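PDB 2QSB: UPF0147 protein Ta0600, which is of unknown function but folds as a compact four-helix bundle and represents the uncharacterised UPF0147 family. Local coordinates for residues E14-L19 / K42-N47. Numbering follows the deposited sequence.
Sequences EVMYLL and KLSQEN
Leu43, in the last turn of helix 30-43, points its side chain at helix 6-23, and its CD1 methyl meets three residues there. Val15 CG1 lies 3.6 Å from Leu43 CD1. Leu19 CD1 lies 3.7 Å from Leu43 CD1, and both side chains lie roughly perpendicular to Leu43. Because Val15 and Leu19 are one helical turn apart, as the bond from Leu19 N to Val15 O (2.8 Å) confirms, their methyls are neighbours that both face Leu43 CD1, which sits over the notch between them. Torsions set this up: Val15 holds CG1 anti to its backbone N (chi1 165°), whereas in Leu43 CG is anti to the carbonyl carbon and CD1 extends the chain (chi2 179°).

Met16, present as selenomethionine, arrives differently. Bent at both chi2 and chi3, it runs antiparallel alongside Leu43, bringing SE to 3.9 Å from Leu43 CB. The bend also carries Met16 CE to 3.6 Å from Ser44 OG, a van der Waals approach of a methyl; the hydroxyl's hydrogen bond is made to Lys40 O. Val57 of helix 50-65 also touches Leu43, so the leucine joins three helices of the bundle.

With 161 Å² buried and all bridging contacts made through methyl, methylene and selenium atoms, apart from the serine hydroxyl, the chemistry implies cohesion by dispersion, with water excluded around the buried trio Val15, Leu19 and Leu43, while the Met16-Ser44 end lies at the more open margin of this apolar packing.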
loop_
_atom_site.group_PDB
_atom_site.type_symbol
_atom_site.label_atom_id
_atom_site.label_comp_id
_atom_site.label_asym_id
_atom_site.label_seq_id
_atom_site.Cartn_x
_atom_site.Cartn_y
_atom_site.Cartn_z
ATOM N N GLU A 14 -5.974 4.105 -7.650
ATOM C CA GLU A 14 -6.341 2.774 -7.187
ATOM C C GLU A 14 -5.563 2.398 -5.930
ATOM O O GLU A 14 -6.151 1.847 -4.992
ATOM C CB GLU A 14 -6.065 1.763 -8.324
ATOM C CG GLU A 14 -7.000 1.925 -9.518
ATOM C CD GLU A 14 -6.503 1.304 -10.814
ATOM O OE1 GLU A 14 -5.388 0.740 -10.922
ATOM O OE2 GLU A 14 -7.272 1.411 -11.783
ATOM N N VAL A 15 -4.269 2.719 -5.886
ATOM C CA VAL A 15 -3.475 2.425 -4.692
ATOM C C VAL A 15 -4.048 3.154 -3.478
ATOM O O VAL A 15 -4.155 2.565 -2.403
ATOM C CB VAL A 15 -1.987 2.773 -4.939
ATOM C CG1 VAL A 15 -1.206 2.822 -3.635
ATOM C CG2 VAL A 15 -1.374 1.774 -5.923
HETATM N N MSE A 16 -4.404 4.433 -3.637
HETATM C CA MSE A 16 -4.944 5.178 -2.487
HETATM C C MSE A 16 -6.247 4.585 -2.003
HETATM O O MSE A 16 -6.450 4.440 -0.797
HETATM C CB MSE A 16 -5.103 6.645 -2.871
HETATM C CG MSE A 16 -3.784 7.414 -2.992
HETATM SE SE MSE A 16 -2.771 7.576 -1.309
HETATM C CE MSE A 16 -4.074 8.559 -0.348
ATOM N N TYR A 17 -7.125 4.224 -2.934
ATOM C CA TYR A 17 -8.404 3.631 -2.564
ATOM C C TYR A 17 -8.182 2.279 -1.870
ATOM O O TYR A 17 -8.764 2.007 -0.811
ATOM C CB TYR A 17 -9.251 3.423 -3.829
ATOM C CG TYR A 17 -10.443 2.545 -3.581
ATOM C CD1 TYR A 17 -11.528 2.985 -2.826
ATOM C CD2 TYR A 17 -10.449 1.242 -4.044
ATOM C CE1 TYR A 17 -12.613 2.144 -2.579
ATOM C CE2 TYR A 17 -11.518 0.411 -3.806
ATOM C CZ TYR A 17 -12.585 0.864 -3.080
ATOM O OH TYR A 17 -13.639 0.004 -2.830
ATOM N N LEU A 18 -7.311 1.440 -2.440
ATOM C CA LEU A 18 -7.092 0.123 -1.862
ATOM C C LEU A 18 -6.411 0.215 -0.498
ATOM O O LEU A 18 -6.727 -0.580 0.400
ATOM C CB LEU A 18 -6.271 -0.752 -2.815
ATOM C CG LEU A 18 -6.978 -1.147 -4.123
ATOM C CD1 LEU A 18 -5.982 -1.822 -5.054
ATOM C CD2 LEU A 18 -8.185 -2.063 -3.871
ATOM N N LEU A 19 -5.467 1.148 -0.319
ATOM C CA LEU A 19 -4.864 1.336 1.002
ATOM C C LEU A 19 -5.873 1.844 1.984
ATOM O O LEU A 19 -5.858 1.442 3.153
ATOM C CB LEU A 19 -3.691 2.315 0.909
ATOM C CG LEU A 19 -2.411 1.705 0.348
ATOM C CD1 LEU A 19 -1.437 2.826 0.056
ATOM C CD2 LEU A 19 -1.803 0.721 1.347
ATOM N N LYS A 42 2.329 8.471 3.668
ATOM C CA LYS A 42 3.593 8.626 2.982
ATOM C C LYS A 42 3.374 8.980 1.512
ATOM O O LYS A 42 4.053 9.860 0.975
ATOM C CB LYS A 42 4.425 7.339 3.140
ATOM C CG LYS A 42 5.779 7.378 2.467
ATOM C CD LYS A 42 6.652 8.509 3.034
ATOM C CE LYS A 42 8.097 8.215 2.901
ATOM N NZ LYS A 42 8.871 9.329 3.518
ATOM N N LEU A 43 2.449 8.280 0.860
ATOM C CA LEU A 43 2.152 8.580 -0.543
ATOM C C LEU A 43 1.592 9.985 -0.715
ATOM O O LEU A 43 1.672 10.546 -1.804
ATOM C CB LEU A 43 1.140 7.573 -1.092
ATOM C CG LEU A 43 1.718 6.185 -1.315
ATOM C CD1 LEU A 43 0.640 5.275 -1.826
ATOM C CD2 LEU A 43 2.856 6.168 -2.313
ATOM N N SER A 44 1.036 10.548 0.362
ATOM C CA SER A 44 0.449 11.885 0.346
ATOM C C SER A 44 1.458 12.990 0.691
ATOM O O SER A 44 1.061 14.145 0.817
ATOM C CB SER A 44 -0.714 11.927 1.333
ATOM O OG SER A 44 -1.741 11.055 0.894
ATOM N N GLN A 45 2.728 12.620 0.915
ATOM C CA GLN A 45 3.792 13.572 1.309
ATOM C C GLN A 45 4.253 14.252 0.036
ATOM O O GLN A 45 5.237 13.860 -0.595
ATOM C CB GLN A 45 4.967 12.906 2.039
ATOM C CG GLN A 45 4.686 12.397 3.467
ATOM C CD GLN A 45 4.381 13.484 4.537
ATOM O OE1 GLN A 45 3.864 13.177 5.628
ATOM N NE2 GLN A 45 4.688 14.729 4.228
ATOM N N GLU A 46 3.499 15.291 -0.342
ATOM C CA GLU A 46 3.584 15.905 -1.668
ATOM C C GLU A 46 4.897 16.715 -1.849
ATOM O O GLU A 46 5.213 17.122 -2.958
ATOM C CB GLU A 46 2.264 16.698 -1.987
ATOM C CG GLU A 46 0.955 15.784 -2.136
ATOM C CD GLU A 46 -0.400 16.534 -2.351
ATOM O OE1 GLU A 46 -0.519 17.728 -2.031
ATOM O OE2 GLU A 46 -1.371 15.914 -2.842
ATOM N N ASN A 47 5.673 16.872 -0.767
ATOM C CA ASN A 47 6.985 17.558 -0.739
ATOM C C ASN A 47 8.174 16.664 -1.113
ATOM O O ASN A 47 9.305 17.135 -1.245
ATOM C CB ASN A 47 7.225 18.096 0.672
ATOM C CG ASN A 47 7.107 17.003 1.736
ATOM O OD1 ASN A 47 6.026 16.448 1.959
ATOM N ND2 ASN A 47 8.228 16.679 2.382
#